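Local coordinates for protein amine Dehydrogenase (PDB 1JMX) that probably carries electrons through its two covalently bound c-type hemes, as the heme-bearing subunit of a quinohemoprotein amine dehydrogenase, at residues 200-214 with 226-238. Numbering follows the deposited sequence.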
loop_
_atom_site.group_PDB
_atom_site.type_symbol
_atom_site.label_atom_id
_atom_site.label_comp_id
_atom_site.label_asym_id
_atom_site.label_seq_id
_atom_site.Cartn_x
_atom_site.Cartn_y
_atom_site.Cartn_z
ATOM N N MET A 200 1.822 34.343 14.270
ATOM C CA MET A 200 2.991 33.846 13.595
ATOM C C MET A 200 3.665 35.025 12.924
ATOM O O MET A 200 3.064 35.740 12.125
ATOM C CB MET A 200 2.608 32.789 12.565
ATOM C CG MET A 200 3.806 32.099 11.940
ATOM S SD MET A 200 3.333 30.758 10.830
ATOM C CE MET A 200 2.718 31.654 9.411
ATOM N N SER A 201 4.896 35.269 13.337
ATOM C CA SER A 201 5.692 36.346 12.800
ATOM C C SER A 201 6.587 35.788 11.693
ATOM O O SER A 201 7.379 34.872 11.912
ATOM C CB SER A 201 6.534 36.958 13.922
ATOM O OG SER A 201 7.275 38.084 13.472
ATOM N N VAL A 202 6.413 36.320 10.492
ATOM C CA VAL A 202 7.194 35.905 9.336
ATOM C C VAL A 202 8.117 37.056 8.979
ATOM O O VAL A 202 7.664 38.180 8.800
ATOM C CB VAL A 202 6.284 35.607 8.119
ATOM C CG1 VAL A 202 7.112 35.106 6.953
ATOM C CG2 VAL A 202 5.219 34.593 8.488
ATOM N N THR A 203 9.416 36.785 8.938
ATOM C CA THR A 203 10.396 37.809 8.584
ATOM C C THR A 203 11.229 37.241 7.445
ATOM O O THR A 203 11.470 36.042 7.390
ATOM C CB THR A 203 11.330 38.194 9.782
ATOM O OG1 THR A 203 12.179 37.094 10.110
ATOM C CG2 THR A 203 10.517 38.575 11.019
ATOM N N PRO A 204 11.699 38.098 6.530
ATOM C CA PRO A 204 12.505 37.637 5.394
ATOM C C PRO A 204 13.878 37.063 5.735
ATOM O O PRO A 204 14.408 37.232 6.840
ATOM C CB PRO A 204 12.632 38.899 4.539
ATOM C CG PRO A 204 12.713 39.980 5.580
ATOM C CD PRO A 204 11.593 39.569 6.534
ATOM N N ASP A 205 14.424 36.355 4.759
ATOM C CA ASP A 205 15.735 35.733 4.848
ATOM C C ASP A 205 16.203 35.643 3.386
ATOM O O ASP A 205 15.637 36.305 2.505
ATOM C CB ASP A 205 15.615 34.338 5.479
ATOM C CG ASP A 205 16.909 33.866 6.124
ATOM O OD1 ASP A 205 16.991 32.673 6.483
ATOM O OD2 ASP A 205 17.849 34.682 6.288
ATOM N N GLN A 206 17.217 34.830 3.123
ATOM C CA GLN A 206 17.738 34.671 1.767
ATOM C C GLN A 206 16.705 34.181 0.739
ATOM O O GLN A 206 16.129 33.103 0.899
ATOM C CB GLN A 206 18.925 33.697 1.792
ATOM C CG GLN A 206 18.624 32.376 2.541
ATOM C CD GLN A 206 18.974 31.109 1.742
ATOM O OE1 GLN A 206 19.988 30.447 2.017
ATOM N NE2 GLN A 206 18.115 30.748 0.771
ATOM N N GLY A 207 16.473 34.977 -0.304
ATOM C CA GLY A 207 15.554 34.592 -1.372
ATOM C C GLY A 207 14.079 34.385 -1.054
ATOM O O GLY A 207 13.376 35.332 -0.702
ATOM N N ASP A 208 13.586 33.167 -1.280
ATOM C CA ASP A 208 12.182 32.833 -0.998
ATOM C C ASP A 208 12.011 32.079 0.315
ATOM O O ASP A 208 11.013 31.392 0.522
ATOM C CB ASP A 208 11.564 32.028 -2.147
ATOM C CG ASP A 208 11.315 32.867 -3.388
ATOM O OD1 ASP A 208 11.037 32.279 -4.458
ATOM O OD2 ASP A 208 11.388 34.114 -3.296
ATOM N N THR A 209 13.006 32.195 1.189
ATOM C CA THR A 209 12.969 31.555 2.496
ATOM C C THR A 209 12.655 32.630 3.547
ATOM O O THR A 209 12.805 33.830 3.287
ATOM C CB THR A 209 14.305 30.851 2.825
ATOM O OG1 THR A 209 15.313 31.827 3.083
ATOM C CG2 THR A 209 14.758 29.990 1.665
ATOM N N PHE A 210 12.206 32.202 4.723
ATOM C CA PHE A 210 11.845 33.127 5.791
ATOM C C PHE A 210 12.179 32.537 7.144
ATOM O O PHE A 210 12.432 31.332 7.272
ATOM C CB PHE A 210 10.328 33.390 5.807
ATOM C CG PHE A 210 9.750 33.827 4.490
ATOM C CD1 PHE A 210 9.664 35.180 4.167
ATOM C CD2 PHE A 210 9.257 32.888 3.585
ATOM C CE1 PHE A 210 9.098 35.589 2.967
ATOM C CE2 PHE A 210 8.687 33.288 2.377
ATOM C CZ PHE A 210 8.607 34.637 2.068
ATOM N N LYS A 211 12.192 33.414 8.145
ATOM C CA LYS A 211 12.395 33.037 9.541
ATOM C C LYS A 211 10.958 33.054 10.056
ATOM O O LYS A 211 10.159 33.900 9.642
ATOM C CB LYS A 211 13.227 34.079 10.295
ATOM C CG LYS A 211 14.708 34.118 9.927
ATOM C CD LYS A 211 15.464 34.981 10.937
ATOM C CE LYS A 211 16.960 35.078 10.635
ATOM N NZ LYS A 211 17.681 35.897 11.673
ATOM N N VAL A 212 10.613 32.119 10.931
ATOM C CA VAL A 212 9.243 32.033 11.434
ATOM C C VAL A 212 9.200 31.931 12.951
ATOM O O VAL A 212 9.995 31.226 13.568
ATOM C CB VAL A 212 8.487 30.801 10.828
ATOM C CG1 VAL A 212 7.012 30.844 11.194
ATOM C CG2 VAL A 212 8.643 30.757 9.310
ATOM N N GLU A 213 8.237 32.629 13.541
ATOM C CA GLU A 213 8.068 32.625 14.986
ATOM C C GLU A 213 6.596 32.425 15.305
ATOM O O GLU A 213 5.747 33.197 14.877
ATOM C CB GLU A 213 8.548 33.952 15.575
ATOM C CG GLU A 213 8.603 33.985 17.088
ATOM C CD GLU A 213 10.032 33.969 17.625
ATOM O OE1 GLU A 213 10.326 33.146 18.536
ATOM O OE2 GLU A 213 10.856 34.787 17.145
ATOM N N VAL A 214 6.301 31.358 16.031
ATOM C CA VAL A 214 4.937 31.045 16.412
ATOM C C VAL A 214 4.771 31.346 17.895
ATOM O O VAL A 214 5.574 30.902 18.721
ATOM C CB VAL A 214 4.627 29.557 16.151
ATOM C CG1 VAL A 214 3.161 29.280 16.341
ATOM C CG2 VAL A 214 5.056 29.178 14.748
ATOM N N GLY A 226 7.052 28.506 19.134
ATOM C CA GLY A 226 8.111 27.876 18.381
ATOM C C GLY A 226 8.856 28.808 17.459
ATOM O O GLY A 226 8.463 29.946 17.216
ATOM N N SER A 227 9.951 28.279 16.938
ATOM C CA SER A 227 10.834 28.993 16.030
ATOM C C SER A 227 11.223 28.032 14.912
ATOM O O SER A 227 11.426 26.839 15.149
ATOM C CB SER A 227 12.090 29.430 16.790
ATOM O OG SER A 227 13.121 29.858 15.912
ATOM N N GLY A 228 11.324 28.552 13.694
ATOM C CA GLY A 228 11.701 27.718 12.570
ATOM C C GLY A 228 11.899 28.525 11.313
ATOM O O GLY A 228 12.175 29.725 11.369
ATOM N N SER A 229 11.756 27.870 10.170
ATOM C CA SER A 229 11.926 28.545 8.896
ATOM C C SER A 229 10.976 27.984 7.855
ATOM O O SER A 229 10.340 26.956 8.068
ATOM C CB SER A 229 13.369 28.420 8.419
ATOM O OG SER A 229 13.763 27.063 8.392
ATOM N N ALA A 230 10.888 28.670 6.727
ATOM C CA ALA A 230 10.006 28.246 5.660
ATOM C C ALA A 230 10.505 28.727 4.304
ATOM O O ALA A 230 11.306 29.663 4.216
ATOM C CB ALA A 230 8.611 28.766 5.911
ATOM N N ILE A 231 10.072 28.026 3.258
ATOM C CA ILE A 231 10.414 28.348 1.883
ATOM C C ILE A 231 9.080 28.482 1.182
ATOM O O ILE A 231 8.087 27.896 1.605
ATOM C CB ILE A 231 11.241 27.223 1.193
ATOM C CG1 ILE A 231 12.560 27.004 1.936
ATOM C CG2 ILE A 231 11.567 27.611 -0.262
ATOM C CD1 ILE A 231 13.478 25.970 1.290
ATOM N N LEU A 232 9.065 29.253 0.107
ATOM C CA LEU A 232 7.853 29.478 -0.650
ATOM C C LEU A 232 8.090 29.056 -2.103
ATOM O O LEU A 232 8.984 29.578 -2.777
ATOM C CB LEU A 232 7.464 30.959 -0.540
ATOM C CG LEU A 232 6.104 31.546 -0.930
ATOM C CD1 LEU A 232 6.182 32.230 -2.272
ATOM C CD2 LEU A 232 5.004 30.509 -0.877
ATOM N N TYR A 233 7.318 28.063 -2.541
ATOM C CA TYR A 233 7.388 27.528 -3.897
ATOM C C TYR A 233 6.249 28.041 -4.753
ATOM O O TYR A 233 5.118 28.158 -4.290
ATOM C CB TYR A 233 7.293 26.003 -3.881
ATOM C CG TYR A 233 8.384 25.302 -3.124
ATOM C CD1 TYR A 233 8.139 24.750 -1.871
ATOM C CD2 TYR A 233 9.652 25.144 -3.680
ATOM C CE1 TYR A 233 9.123 24.052 -1.193
ATOM C CE2 TYR A 233 10.642 24.448 -3.013
ATOM C CZ TYR A 233 10.371 23.902 -1.772
ATOM O OH TYR A 233 11.339 23.195 -1.113
ATOM N N ASN A 234 6.558 28.349 -6.004
ATOM C CA ASN A 234 5.571 28.810 -6.975
ATOM C C ASN A 234 4.672 29.954 -6.504
ATOM O O ASN A 234 3.510 30.030 -6.890
ATOM C CB ASN A 234 4.728 27.618 -7.445
ATOM C CG ASN A 234 3.965 27.900 -8.725
ATOM O OD1 ASN A 234 4.322 28.785 -9.492
ATOM N ND2 ASN A 234 2.907 27.139 -8.959
ATOM N N GLY A 235 5.202 30.816 -5.642
ATOM C CA GLY A 235 4.450 31.966 -5.170
ATOM C C GLY A 235 3.326 31.747 -4.180
ATOM O O GLY A 235 2.752 32.724 -3.705
ATOM N N TYR A 236 3.004 30.494 -3.857
ATOM C CA TYR A 236 1.930 30.214 -2.902
ATOM C C TYR A 236 2.145 28.967 -2.053
ATOM O O TYR A 236 1.623 28.891 -0.945
ATOM C CB TYR A 236 0.564 30.146 -3.603
ATOM C CG TYR A 236 0.283 28.860 -4.362
ATOM C CD1 TYR A 236 -0.616 27.917 -3.863
ATOM C CD2 TYR A 236 0.907 28.596 -5.580
ATOM C CE1 TYR A 236 -0.891 26.746 -4.559
ATOM C CE2 TYR A 236 0.642 27.430 -6.285
ATOM C CZ TYR A 236 -0.259 26.512 -5.773
ATOM O OH TYR A 236 -0.548 25.379 -6.487
ATOM N N GLU A 237 2.918 28.004 -2.559
ATOM C CA GLU A 237 3.184 26.762 -1.828
ATOM C C GLU A 237 4.183 26.918 -0.690
ATOM O O GLU A 237 5.394 26.770 -0.860
ATOM C CB GLU A 237 3.618 25.645 -2.779
ATOM C CG GLU A 237 2.503 25.107 -3.674
ATOM C CD GLU A 237 1.469 24.252 -2.935
ATOM O OE1 GLU A 237 1.473 24.190 -1.685
ATOM O OE2 GLU A 237 0.635 23.627 -3.620
ATOM N N TRP A 238 3.636 27.181 0.489
ATOM C CA TRP A 238 4.401 27.385 1.705
ATOM C C TRP A 238 4.780 26.078 2.393
ATOM O O TRP A 238 3.918 25.269 2.731
ATOM C CB TRP A 238 3.583 28.263 2.651
ATOM C CG TRP A 238 4.155 28.445 4.018
ATOM C CD1 TRP A 238 4.055 27.582 5.074
ATOM C CD2 TRP A 238 4.853 29.597 4.504
ATOM N NE1 TRP A 238 4.640 28.129 6.189
ATOM C CE2 TRP A 238 5.137 29.366 5.871
ATOM C CE3 TRP A 238 5.263 30.803 3.921
ATOM C CZ2 TRP A 238 5.814 30.304 6.665
ATOM C CZ3 TRP A 238 5.933 31.731 4.707
ATOM C CH2 TRP A 238 6.203 31.475 6.066
HETATM O O HOH W 1 7.865 31.295 -4.696
#
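Trp238 reaches across strand 223-233, the partner of its own strand, to strands 194-204 and 209-218: its six-membered ring meets Val202, Phe210 and Val212, although its own strand is paired with neither of theirs. The frame is four consecutive strands of the closed eight-stranded antiparallel barrel in domain II, joined here through the hairpin of strands 209-218 and 223-233. Seven backbone hydrogen bonds zip the two together, from Leu232 N to Asp208 O at one end to the reciprocal pair Val214-Gly226 at the other; Phe210 N to Ala230 O is the shortest, 2.7 Å. Phe210, Val212, Val214 and Ala230 turn to the inner, buried face; Thr209, Lys211, Glu213, Ser227, Ser229 and Ile231 line the other, where Thr209 CG2 packs alongside Ile231 CG1. With CG anti to the backbone N (chi1 173°), the Trp238 indole extends across the inner face. Ala230 CB sits over one indole face toward its rim, and Val202 CG1 meets the ring edge at Trp238 CH2, 3.8 Å away. The Phe210 ring lies nearly parallel to the six-membered ring, at 24°, but slid aside, so the two scarcely overlap; Phe210 CD2 comes within 3.7 Å of Trp238 CZ3. An alanine in place of Trp238 would probably open a gap between Val202, Phe210 and Val212 and leave Gln251 OE1 without the indole NE1 it now accepts from. Strand 194-204 turns into strand 209-218 through a type II' turn, Gln206 to Thr209, where Gln206 O accepts from both Thr209 N and Thr209 OG1, which reach it from the same face of its plane. Asp208, salt-bridged to Lys62 of helix 54-67, also takes a weak bond from a water that donates to Leu232 O at 2.8 Å and accepts from Gly235 N at 2.9 Å.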